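Local coordinates for protein NEDD8-conjugating enzyme UBC12 (Saccharomyces cerevisiae, PDB 3O2U) that accepts the ubiquitin-like protein NEDD8/RUB1 from its E1 complex as a thioester and catalyses its covalent attachment to other proteins, chiefly the cullin CDC53, at residues I32-K35 and R36-S40; E90-I94 and E95-V99; K103-H107 and P108-L112; G137-F140 and L141-P145. All coordinates share one frame; numbering follows the deposited sequence. Where two conformers were deposited one is given.

Interaction 1 (I32-K35 and R36-S40); sequences IRLK and RDLDS. With GOL (glycerol), chain C.
Arg33 and Asp37 form an i to i+4 salt bridge along the last turns of helix 29-39, the helix that precedes the four-stranded antiparallel sheet. Arg33 NE meets Asp37 OD1 at 2.8 Å, nearly straight at 175°; the acceptor lies at the edge of the guanidinium, in its plane, while the donor approaches the syn side of the carboxylate from 31° out of its plane. Arg33 NH2 adds only weak bonds to OD1 and OD2. With CG anti to the backbone N (chi1 168°) and a bend at chi2, the Arg33 chain runs down the helix toward its partner. Its NH1 and NH2 continue to the carbonyls of Pro127 and Leu129, and Asp37 OD2 takes bonds from Tyr92 OH and Leu131 N, so several bonds fix the rotation of both groups.

Arg36, in the conformer described, lays its guanidinium against Arg33, whose CD sits over one face, 3.6 Å from Arg36 NE. On another side of the helix, Leu34 CG packs on Leu38 CD1 at 4.0 Å. Lys35 NZ has its salt bridge with Asp56 and only weak bonds to a glycerol, probably from the crystallisation liquor, whose O3 donates to Asp39 OD1 at 2.8 Å. The backbone keeps the alpha-helical pattern through Asp39 N to Lys35 O, 2.8 Å, and Ser40 OG bonds Arg36 O at 2.7 Å where the helix ends. This is an i to i+4 ion pair on helix 29-39, the first helix of the ubiquitin-conjugating (E2) core, which it ties to the loop leading into helix 131-143.

Interaction 2 (E90-I94 and E95-V99); sequences EVYPI and EPPKV
Val91 and Glu95 close a tight turn in the loop between strands 82-87 and 98-101 of the E2 fold, around a cis peptide bond before Pro93, within the Tyr-Pro-x-x-Pro-Pro sequence familiar in this family. Glu95 N donates to Val91 O at 3.1 Å, the donor standing above the carbonyl plane, and a weak bond from Ile94 N reaches the same oxygen.

The packed side belongs to Tyr92. Its CG lies anti to the backbone N (chi1 -169°), which carries the ring alongside the outgoing chain: Glu95 O lies at the ring edge, 3.2 Å from Tyr92 CD1, and also meets Tyr92 CA in a CA-H...O contact. Pro97 CD reaches Tyr92 CE1 at 4.0 Å, and Pro93 CB lies 4.1 Å above the ring plane, over its centre. Phe88 adds an edge-to-face ring contact, and the hydroxyl bonds Asp37 of helix 29-39. A leucine in place of Tyr92 would probably leave the Asp37 carboxylate without that hydroxyl partner and open a gap beside Pro93 and Pro97.

The outer side is looser, with Val91, Ile94 and Glu95 all exposed. The side chains of Val91 and Glu95 cross at a slant, but Val91 CG1 and Glu95 CG are modelled too close for their contact to carry weight. Glu95, bent at chi2, points its carboxylate away from the turn, and a water bridges it to the backbone, donating to Ile94 O and to Glu95 OE2, 2.9 Å from each of these oxygens.

Interaction 3 (K103-H107 and P108-L112); sequences KKIFH and PNIDL
His107 has CG anti to its own N (chi1 -174°), and Asn109 has CG anti to its carbonyl carbon (chi1 -48°); together these torsions bring imidazole and amide to one side of the type I beta turn from His107 to Ile110. His107 NE2 donates to Asn109 OD1 at 3.1 Å. The bond is bent, at 140°, with the oxygen slightly out of the ring plane and the ring and amide planes steeply inclined to each other. Asn109 N lies at the ring edge, and Pro108 CD sits over a face, 3.7 Å from the His107 ring centroid, in a CH-pi contact. Ile110 N closes the turn on His107 O at 3.3 Å.

Behind the turn, Ile105 CD1 meets Ile110 CD1 at 3.6 Å. The two backbone arms stay apart here and are joined by waters: one accepts from Ile105 N at 2.8 Å and lies near Asp111 O, another lies between Ile105 O and Ile110 O.

Asn109 ND2 donates to the carbonyls of Asn146 and Asp149, and its side chain is about 4 Å from that of Cys117, the predicted thioester cysteine. The sequence His-Pro-Asn is the E2 signature motif, whose asparagine in relatives is linked to stabilising the oxyanion or the active-site loop. With ND2 given to two carbonyls and OD1 held by the imidazole, the deposited amide is consistent with a structural part in shaping the active site.

Interaction 4 (G137-F140 and L141-P145); sequences GLLF and LFLEP
Phe140 and Glu144 meet at the C-terminal end of helix 131-143, which in the E2 fold follows the loop carrying Cys117, the predicted thioester cysteine. Backbone bonds come first. Leu141 N donates to Gly137 O at 3.2 Å and Glu144 N to Phe140 O at 2.7 Å, both i to i+4. Between them the winding tightens: Phe142 N donates to Leu139 O at 2.8 Å, an i to i+3 bond, while Leu143 N reaches that oxygen only weakly. Glu144 then leaves helical angles.

Among the apolar contacts, Leu138 and Leu141 lie side by side and point the same way, CD2 of Leu138 4.1 Å from CD1 of Leu141. Leu139 CG meets Leu143 CD1 at 4.0 Å one turn apart. Leu138 packs on Leu118 and Leu141 on Val116, whereas Leu139 touches Val70 of the sheet.

Aromatic contacts take two forms. The buried Phe142 ring turns its edge to the helix, Leu138 O lying near its plane 3.1 Å from CD1. Farther out it makes edge-to-face contacts with His107 and Tyr77 and packs on Ile105, Val70 and Phe84. An alanine in place of Phe142 is likely to open a gap between helix and sheet and leave the His107 ring without its edge-to-face neighbour. Phe140 is exposed. Its CG, anti to the backbone N (chi1 -163°), sends the ring along the helix toward Glu144, whose CB stands over one face, offset toward the rim and 4.2 Å from the Phe140 ring centroid in a CH-pi contact.

Overall arrangement
The residues that touch in interaction 3 are all buried, while interactions 1, 2 and 4 each join a buried flank to a solvent-facing one. Interactions 1 and 2 form a polar pair: a hydroxyl-carboxylate pair and the packing of Pro93 on Arg33 tie helix 29-39 to the loop before strand 98-101. Interactions 3 and 4 meet mainly through rings and aliphatic groups near the predicted catalytic cysteine, with Ile105 on Phe142 and Asn109 beside Leu141. Between the two halves, Val99 of interaction 2 touches Leu138 of interaction 4, whereas interactions 1 and 3, their centres 29 Å apart, lie on opposite sides of the chain's centre.

Interaction 1 (I32-K35 and R36-S40)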
loop_
_atom_site.group_PDB
_atom_site.type_symbol
_atom_site.label_atom_id
_atom_site.label_comp_id
_atom_site.label_asym_id
_atom_site.label_seq_id
_atom_site.Cartn_x
_atom_site.Cartn_y
_atom_site.Cartn_z
ATOM N N ILE A 32 -14.605 -9.901 4.920
ATOM C CA ILE A 32 -14.280 -11.249 5.390
ATOM C C ILE A 32 -12.950 -11.732 4.819
ATOM O O ILE A 32 -12.158 -12.351 5.516
ATOM C CB ILE A 32 -15.360 -12.278 4.982
ATOM C CG1 ILE A 32 -16.665 -12.005 5.735
ATOM C CG2 ILE A 32 -14.870 -13.705 5.255
ATOM C CD1 ILE A 32 -17.746 -13.017 5.448
ATOM N N ARG A 33 -12.716 -11.460 3.542
ATOM C CA ARG A 33 -11.461 -11.851 2.898
ATOM C C ARG A 33 -10.263 -11.051 3.445
ATOM O O ARG A 33 -9.199 -11.605 3.705
ATOM C CB ARG A 33 -11.580 -11.686 1.380
ATOM C CG ARG A 33 -10.238 -11.791 0.637
ATOM C CD ARG A 33 -9.645 -13.228 0.638
ATOM N NE ARG A 33 -8.215 -13.084 0.358
ATOM C CZ ARG A 33 -7.671 -13.107 -0.851
ATOM N NH1 ARG A 33 -8.415 -13.400 -1.916
ATOM N NH2 ARG A 33 -6.362 -12.886 -0.983
ATOM N N LEU A 34 -10.431 -9.752 3.654
ATOM C CA LEU A 34 -9.364 -8.979 4.279
ATOM C C LEU A 34 -9.072 -9.456 5.721
ATOM O O LEU A 34 -7.910 -9.537 6.124
ATOM C CB LEU A 34 -9.678 -7.478 4.245
ATOM C CG LEU A 34 -8.635 -6.585 4.929
ATOM C CD1 LEU A 34 -7.228 -6.821 4.394
ATOM C CD2 LEU A 34 -9.015 -5.105 4.808
ATOM N N LYS A 35 -10.105 -9.757 6.503
ATOM C CA LYS A 35 -9.861 -10.321 7.849
ATOM C C LYS A 35 -9.004 -11.595 7.787
ATOM O O LYS A 35 -8.091 -11.789 8.585
ATOM C CB LYS A 35 -11.178 -10.646 8.551
ATOM C CG LYS A 35 -11.914 -9.446 9.108
ATOM C CD LYS A 35 -13.283 -9.870 9.623
ATOM C CE LYS A 35 -13.156 -10.806 10.827
ATOM N NZ LYS A 35 -12.374 -10.186 11.932
ATOM N N ARG A 36 -9.322 -12.463 6.835
ATOM C CA ARG A 36 -8.582 -13.701 6.634
ATOM C C ARG A 36 -7.118 -13.416 6.235
ATOM O O ARG A 36 -6.196 -14.039 6.741
ATOM C CB ARG A 36 -9.352 -14.590 5.639
ATOM C CG ARG A 36 -8.594 -15.201 4.476
ATOM C CD ARG A 36 -9.562 -15.987 3.552
ATOM N NE ARG A 36 -8.955 -16.405 2.286
ATOM C CZ ARG A 36 -9.623 -16.938 1.265
ATOM N NH1 ARG A 36 -10.934 -17.129 1.343
ATOM N NH2 ARG A 36 -8.981 -17.277 0.158
ATOM N N ASP A 37 -6.908 -12.455 5.338
ATOM C CA ASP A 37 -5.543 -12.049 4.981
ATOM C C ASP A 37 -4.778 -11.490 6.187
ATOM O O ASP A 37 -3.599 -11.772 6.358
ATOM C CB ASP A 37 -5.554 -10.982 3.878
ATOM C CG ASP A 37 -5.864 -11.546 2.508
ATOM O OD1 ASP A 37 -6.403 -12.673 2.419
ATOM O OD2 ASP A 37 -5.550 -10.840 1.516
ATOM N N LEU A 38 -5.443 -10.668 6.994
ATOM C CA LEU A 38 -4.826 -10.102 8.199
ATOM C C LEU A 38 -4.526 -11.176 9.234
ATOM O O LEU A 38 -3.483 -11.153 9.886
ATOM C CB LEU A 38 -5.734 -9.048 8.828
ATOM C CG LEU A 38 -5.786 -7.693 8.119
ATOM C CD1 LEU A 38 -7.009 -6.919 8.590
ATOM C CD2 LEU A 38 -4.500 -6.916 8.390
ATOM N N ASP A 39 -5.458 -12.107 9.389
ATOM C CA ASP A 39 -5.279 -13.199 10.341
ATOM C C ASP A 39 -4.171 -14.167 9.921
ATOM O O ASP A 39 -3.643 -14.887 10.759
ATOM C CB ASP A 39 -6.594 -13.965 10.548
ATOM C CG ASP A 39 -7.611 -13.162 11.341
ATOM O OD1 ASP A 39 -7.217 -12.136 11.938
ATOM O OD2 ASP A 39 -8.802 -13.549 11.363
ATOM N N SER A 40 -3.827 -14.173 8.630
ATOM C CA SER A 40 -2.821 -15.087 8.083
ATOM C C SER A 40 -1.431 -14.455 7.888
ATOM O O SER A 40 -0.532 -15.082 7.325
ATOM C CB SER A 40 -3.296 -15.628 6.726
ATOM O OG SER A 40 -4.600 -16.179 6.810
HETATM C C1 GOL C . -8.255 -6.614 12.087
HETATM O O1 GOL C . -9.147 -5.510 12.041
HETATM C C2 GOL C . -8.923 -7.742 12.870
HETATM O O2 GOL C . -10.250 -7.859 12.408
HETATM C C3 GOL C . -8.195 -9.063 12.664
HETATM O O3 GOL C . -8.964 -9.909 11.823
#

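Interaction 2 (E90-I94 and E95-V99)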
loop_
_atom_site.group_PDB
_atom_site.type_symbol
_atom_site.label_atom_id
_atom_site.label_comp_id
_atom_site.label_asym_id
_atom_site.label_seq_id
_atom_site.Cartn_x
_atom_site.Cartn_y
_atom_site.Cartn_z
ATOM N N GLU A 90 -14.926 -2.133 -1.572
ATOM C CA GLU A 90 -15.781 -3.291 -1.337
ATOM C C GLU A 90 -15.603 -4.354 -2.414
ATOM O O GLU A 90 -16.345 -5.336 -2.474
ATOM C CB GLU A 90 -17.253 -2.867 -1.212
ATOM C CG GLU A 90 -17.561 -2.150 0.104
ATOM C CD GLU A 90 -17.159 -2.984 1.315
ATOM O OE1 GLU A 90 -17.795 -4.038 1.545
ATOM O OE2 GLU A 90 -16.199 -2.598 2.030
ATOM N N VAL A 91 -14.597 -4.162 -3.251
ATOM C CA VAL A 91 -14.380 -5.044 -4.387
ATOM C C VAL A 91 -13.093 -5.882 -4.254
ATOM O O VAL A 91 -12.743 -6.665 -5.131
ATOM C CB VAL A 91 -14.515 -4.236 -5.702
ATOM C CG1 VAL A 91 -13.439 -4.559 -6.697
ATOM C CG2 VAL A 91 -15.927 -4.448 -6.289
ATOM N N TYR A 92 -12.418 -5.748 -3.115
ATOM C CA TYR A 92 -11.353 -6.686 -2.749
ATOM C C TYR A 92 -11.950 -8.093 -2.622
ATOM O O TYR A 92 -13.015 -8.265 -2.025
ATOM C CB TYR A 92 -10.729 -6.260 -1.422
ATOM C CG TYR A 92 -9.460 -6.985 -1.068
ATOM C CD1 TYR A 92 -8.307 -6.801 -1.821
ATOM C CD2 TYR A 92 -9.406 -7.841 0.035
ATOM C CE1 TYR A 92 -7.135 -7.458 -1.496
ATOM C CE2 TYR A 92 -8.231 -8.503 0.370
ATOM C CZ TYR A 92 -7.098 -8.300 -0.400
ATOM O OH TYR A 92 -5.917 -8.937 -0.095
ATOM N N PRO A 93 -11.259 -9.115 -3.144
ATOM C CA PRO A 93 -9.922 -9.138 -3.746
ATOM C C PRO A 93 -9.921 -9.014 -5.271
ATOM O O PRO A 93 -8.899 -9.272 -5.893
ATOM C CB PRO A 93 -9.431 -10.543 -3.379
ATOM C CG PRO A 93 -10.659 -11.368 -3.462
ATOM C CD PRO A 93 -11.850 -10.468 -3.129
ATOM N N ILE A 94 -11.045 -8.645 -5.873
ATOM C CA ILE A 94 -11.063 -8.512 -7.320
ATOM C C ILE A 94 -10.121 -7.379 -7.693
ATOM O O ILE A 94 -9.383 -7.459 -8.678
ATOM C CB ILE A 94 -12.486 -8.248 -7.845
ATOM C CG1 ILE A 94 -13.380 -9.472 -7.592
ATOM C CG2 ILE A 94 -12.454 -7.901 -9.312
ATOM C CD1 ILE A 94 -14.864 -9.223 -7.892
ATOM N N GLU A 95 -10.160 -6.325 -6.889
ATOM C CA GLU A 95 -9.209 -5.222 -6.976
ATOM C C GLU A 95 -8.352 -5.197 -5.719
ATOM O O GLU A 95 -8.861 -5.434 -4.623
ATOM C CB GLU A 95 -9.942 -3.886 -7.088
ATOM C CG GLU A 95 -10.798 -3.755 -8.335
ATOM C CD GLU A 95 -10.183 -2.869 -9.380
ATOM O OE1 GLU A 95 -9.776 -1.737 -9.032
ATOM O OE2 GLU A 95 -10.120 -3.302 -10.554
ATOM N N PRO A 96 -7.062 -4.885 -5.867
ATOM C CA PRO A 96 -6.183 -4.728 -4.703
ATOM C C PRO A 96 -6.451 -3.400 -4.003
ATOM O O PRO A 96 -7.121 -2.539 -4.579
ATOM C CB PRO A 96 -4.789 -4.710 -5.338
ATOM C CG PRO A 96 -5.026 -4.079 -6.683
ATOM C CD PRO A 96 -6.328 -4.697 -7.136
ATOM N N PRO A 97 -5.929 -3.216 -2.780
ATOM C CA PRO A 97 -6.132 -1.894 -2.179
ATOM C C PRO A 97 -5.391 -0.848 -2.976
ATOM O O PRO A 97 -4.438 -1.172 -3.691
ATOM C CB PRO A 97 -5.471 -2.032 -0.803
ATOM C CG PRO A 97 -4.375 -3.080 -1.034
ATOM C CD PRO A 97 -5.075 -4.079 -1.942
ATOM N N LYS A 98 -5.826 0.402 -2.858
ATOM C CA LYS A 98 -5.022 1.526 -3.324
ATOM C C LYS A 98 -3.845 1.710 -2.360
ATOM O O LYS A 98 -4.033 1.699 -1.166
ATOM C CB LYS A 98 -5.874 2.794 -3.351
ATOM C CG LYS A 98 -5.069 4.073 -3.519
ATOM C CD LYS A 98 -5.932 5.153 -4.129
ATOM C CE LYS A 98 -5.142 6.428 -4.368
ATOM N NZ LYS A 98 -4.803 7.060 -3.069
ATOM N N VAL A 99 -2.630 1.845 -2.881
ATOM C CA VAL A 99 -1.460 1.998 -2.029
ATOM C C VAL A 99 -0.921 3.416 -2.220
ATOM O O VAL A 99 -0.750 3.870 -3.351
ATOM C CB VAL A 99 -0.392 0.939 -2.383
ATOM C CG1 VAL A 99 0.896 1.148 -1.584
ATOM C CG2 VAL A 99 -0.966 -0.464 -2.177
HETATM O O HOH W 1 -9.133 -5.996 -11.226
#

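Interaction 3 (K103-H107 and P108-L112)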
loop_
_atom_site.group_PDB
_atom_site.type_symbol
_atom_site.label_atom_id
_atom_site.label_comp_id
_atom_site.label_asym_id
_atom_site.label_seq_id
_atom_site.Cartn_x
_atom_site.Cartn_y
_atom_site.Cartn_z
ATOM N N LYS A 103 5.538 9.216 2.569
ATOM C CA LYS A 103 6.768 9.981 2.721
ATOM C C LYS A 103 7.326 10.374 1.355
ATOM O O LYS A 103 7.249 9.600 0.405
ATOM C CB LYS A 103 7.820 9.156 3.479
ATOM C CG LYS A 103 7.488 8.907 4.954
ATOM C CD LYS A 103 7.427 10.215 5.736
ATOM C CE LYS A 103 7.399 9.985 7.266
ATOM N NZ LYS A 103 6.261 9.133 7.714
ATOM N N LYS A 104 7.888 11.576 1.262
ATOM C CA LYS A 104 8.645 11.957 0.083
ATOM C C LYS A 104 9.978 11.229 0.138
ATOM O O LYS A 104 10.846 11.539 0.977
ATOM C CB LYS A 104 8.883 13.468 0.060
ATOM C CG LYS A 104 7.608 14.296 0.180
ATOM C CD LYS A 104 7.874 15.747 -0.213
ATOM C CE LYS A 104 6.727 16.662 0.211
ATOM N NZ LYS A 104 7.214 18.057 0.502
ATOM N N ILE A 105 10.144 10.242 -0.731
ATOM C CA ILE A 105 11.396 9.487 -0.730
ATOM C C ILE A 105 12.022 9.395 -2.124
ATOM O O ILE A 105 11.332 9.466 -3.143
ATOM C CB ILE A 105 11.248 8.083 -0.087
ATOM C CG1 ILE A 105 10.433 7.159 -0.973
ATOM C CG2 ILE A 105 10.606 8.165 1.318
ATOM C CD1 ILE A 105 10.823 5.714 -0.785
ATOM N N PHE A 106 13.339 9.235 -2.151
ATOM C CA PHE A 106 14.082 9.166 -3.404
ATOM C C PHE A 106 14.149 7.712 -3.857
ATOM O O PHE A 106 15.008 6.962 -3.417
ATOM C CB PHE A 106 15.491 9.700 -3.183
ATOM C CG PHE A 106 16.229 10.007 -4.445
ATOM C CD1 PHE A 106 15.786 11.015 -5.293
ATOM C CD2 PHE A 106 17.385 9.313 -4.770
ATOM C CE1 PHE A 106 16.474 11.313 -6.448
ATOM C CE2 PHE A 106 18.077 9.607 -5.932
ATOM C CZ PHE A 106 17.623 10.602 -6.769
ATOM N N HIS A 107 13.215 7.311 -4.710
ATOM C CA HIS A 107 13.149 5.927 -5.162
ATOM C C HIS A 107 12.583 5.896 -6.580
ATOM O O HIS A 107 11.605 6.580 -6.877
ATOM C CB HIS A 107 12.264 5.112 -4.215
ATOM C CG HIS A 107 12.247 3.649 -4.523
ATOM N ND1 HIS A 107 12.872 2.717 -3.729
ATOM C CD2 HIS A 107 11.697 2.964 -5.551
ATOM C CE1 HIS A 107 12.693 1.510 -4.242
ATOM N NE2 HIS A 107 11.994 1.638 -5.355
ATOM N N PRO A 108 13.205 5.115 -7.470
ATOM C CA PRO A 108 12.782 5.125 -8.876
ATOM C C PRO A 108 11.308 4.754 -9.046
ATOM O O PRO A 108 10.664 5.240 -9.975
ATOM C CB PRO A 108 13.669 4.059 -9.530
ATOM C CG PRO A 108 14.297 3.305 -8.413
ATOM C CD PRO A 108 14.325 4.196 -7.221
ATOM N N ASN A 109 10.770 3.942 -8.138
ATOM C CA ASN A 109 9.436 3.384 -8.347
ATOM C C ASN A 109 8.308 4.097 -7.572
ATOM O O ASN A 109 7.152 3.668 -7.601
ATOM C CB ASN A 109 9.461 1.871 -8.092
ATOM C CG ASN A 109 10.634 1.180 -8.801
ATOM O OD1 ASN A 109 11.427 0.460 -8.179
ATOM N ND2 ASN A 109 10.746 1.398 -10.106
ATOM N N ILE A 110 8.641 5.215 -6.928
ATOM C CA ILE A 110 7.664 6.000 -6.167
ATOM C C ILE A 110 7.764 7.472 -6.564
ATOM O O ILE A 110 8.861 8.025 -6.599
ATOM C CB ILE A 110 7.891 5.840 -4.638
ATOM C CG1 ILE A 110 7.990 4.353 -4.294
ATOM C CG2 ILE A 110 6.764 6.532 -3.839
ATOM C CD1 ILE A 110 8.474 4.063 -2.907
ATOM N N ASP A 111 6.638 8.100 -6.897
ATOM C CA ASP A 111 6.680 9.506 -7.301
ATOM C C ASP A 111 6.436 10.441 -6.122
ATOM O O ASP A 111 6.173 9.999 -5.005
ATOM C CB ASP A 111 5.734 9.802 -8.480
ATOM C CG ASP A 111 4.268 9.699 -8.107
ATOM O OD1 ASP A 111 3.940 9.797 -6.900
ATOM O OD2 ASP A 111 3.444 9.534 -9.036
ATOM N N LEU A 112 6.555 11.739 -6.360
ATOM C CA LEU A 112 6.471 12.697 -5.267
ATOM C C LEU A 112 5.053 12.885 -4.761
ATOM O O LEU A 112 4.839 13.542 -3.742
ATOM C CB LEU A 112 7.086 14.041 -5.666
ATOM C CG LEU A 112 8.585 13.947 -5.948
ATOM C CD1 LEU A 112 9.069 15.258 -6.555
ATOM C CD2 LEU A 112 9.358 13.607 -4.685
HETATM O O HOH W 2 8.019 9.977 -2.587
HETATM O O HOH W 3 9.991 9.998 -5.450
#

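Interaction 4 (G137-F140 and L141-P145)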
loop_
_atom_site.group_PDB
_atom_site.type_symbol
_atom_site.label_atom_id
_atom_site.label_comp_id
_atom_site.label_asym_id
_atom_site.label_seq_id
_atom_site.Cartn_x
_atom_site.Cartn_y
_atom_site.Cartn_z
ATOM N N GLY A 137 5.979 -7.368 -1.436
ATOM C CA GLY A 137 6.323 -6.588 -2.616
ATOM C C GLY A 137 6.826 -5.189 -2.308
ATOM O O GLY A 137 7.770 -4.704 -2.938
ATOM N N LEU A 138 6.200 -4.536 -1.334
ATOM C CA LEU A 138 6.629 -3.205 -0.897
ATOM C C LEU A 138 8.024 -3.298 -0.260
ATOM O O LEU A 138 8.884 -2.462 -0.481
ATOM C CB LEU A 138 5.605 -2.616 0.082
ATOM C CG LEU A 138 4.240 -2.333 -0.562
ATOM C CD1 LEU A 138 3.204 -1.846 0.458
ATOM C CD2 LEU A 138 4.388 -1.340 -1.700
ATOM N N LEU A 139 8.250 -4.339 0.517
ATOM C CA LEU A 139 9.564 -4.532 1.110
ATOM C C LEU A 139 10.612 -4.671 -0.001
ATOM O O LEU A 139 11.598 -3.941 -0.029
ATOM C CB LEU A 139 9.558 -5.769 1.990
ATOM C CG LEU A 139 10.888 -6.077 2.690
ATOM C CD1 LEU A 139 11.395 -4.861 3.450
ATOM C CD2 LEU A 139 10.743 -7.282 3.615
ATOM N N PHE A 140 10.364 -5.595 -0.922
ATOM C CA PHE A 140 11.292 -5.936 -2.008
ATOM C C PHE A 140 11.675 -4.736 -2.894
ATOM O O PHE A 140 12.748 -4.714 -3.499
ATOM C CB PHE A 140 10.668 -7.056 -2.856
ATOM C CG PHE A 140 11.643 -7.777 -3.749
ATOM C CD1 PHE A 140 12.622 -8.594 -3.213
ATOM C CD2 PHE A 140 11.566 -7.648 -5.129
ATOM C CE1 PHE A 140 13.521 -9.266 -4.048
ATOM C CE2 PHE A 140 12.459 -8.314 -5.963
ATOM C CZ PHE A 140 13.433 -9.123 -5.423
ATOM N N LEU A 141 10.797 -3.739 -2.975
ATOM C CA LEU A 141 11.113 -2.512 -3.701
ATOM C C LEU A 141 12.359 -1.832 -3.137
ATOM O O LEU A 141 13.110 -1.177 -3.855
ATOM C CB LEU A 141 9.951 -1.510 -3.608
ATOM C CG LEU A 141 8.712 -1.633 -4.496
ATOM C CD1 LEU A 141 7.693 -0.596 -4.058
ATOM C CD2 LEU A 141 9.053 -1.435 -5.963
ATOM N N PHE A 142 12.552 -1.954 -1.835
ATOM C CA PHE A 142 13.676 -1.297 -1.177
ATOM C C PHE A 142 14.916 -2.180 -1.152
ATOM O O PHE A 142 16.036 -1.678 -1.044
ATOM C CB PHE A 142 13.285 -0.871 0.240
ATOM C CG PHE A 142 12.191 0.168 0.259
ATOM C CD1 PHE A 142 10.865 -0.210 0.383
ATOM C CD2 PHE A 142 12.492 1.509 0.092
ATOM C CE1 PHE A 142 9.846 0.744 0.384
ATOM C CE2 PHE A 142 11.476 2.473 0.068
ATOM C CZ PHE A 142 10.151 2.084 0.205
ATOM N N LEU A 143 14.705 -3.490 -1.253
ATOM C CA LEU A 143 15.802 -4.451 -1.313
ATOM C C LEU A 143 16.360 -4.570 -2.728
ATOM O O LEU A 143 17.563 -4.753 -2.920
ATOM C CB LEU A 143 15.330 -5.816 -0.823
ATOM C CG LEU A 143 14.793 -5.750 0.596
ATOM C CD1 LEU A 143 14.370 -7.127 1.096
ATOM C CD2 LEU A 143 15.834 -5.135 1.511
ATOM N N GLU A 144 15.479 -4.476 -3.712
ATOM C CA GLU A 144 15.881 -4.518 -5.109
ATOM C C GLU A 144 15.162 -3.470 -5.942
ATOM O O GLU A 144 14.226 -3.787 -6.685
ATOM C CB GLU A 144 15.666 -5.919 -5.692
ATOM C CG GLU A 144 16.826 -6.869 -5.445
ATOM C CD GLU A 144 18.125 -6.368 -6.071
ATOM O OE1 GLU A 144 18.248 -6.410 -7.320
ATOM O OE2 GLU A 144 19.020 -5.931 -5.312
ATOM N N PRO A 145 15.595 -2.201 -5.819
ATOM C CA PRO A 145 14.993 -1.146 -6.628
ATOM C C PRO A 145 15.278 -1.423 -8.095
ATOM O O PRO A 145 16.341 -1.938 -8.433
ATOM C CB PRO A 145 15.747 0.120 -6.188
ATOM C CG PRO A 145 16.357 -0.213 -4.885
ATOM C CD PRO A 145 16.652 -1.686 -4.932
#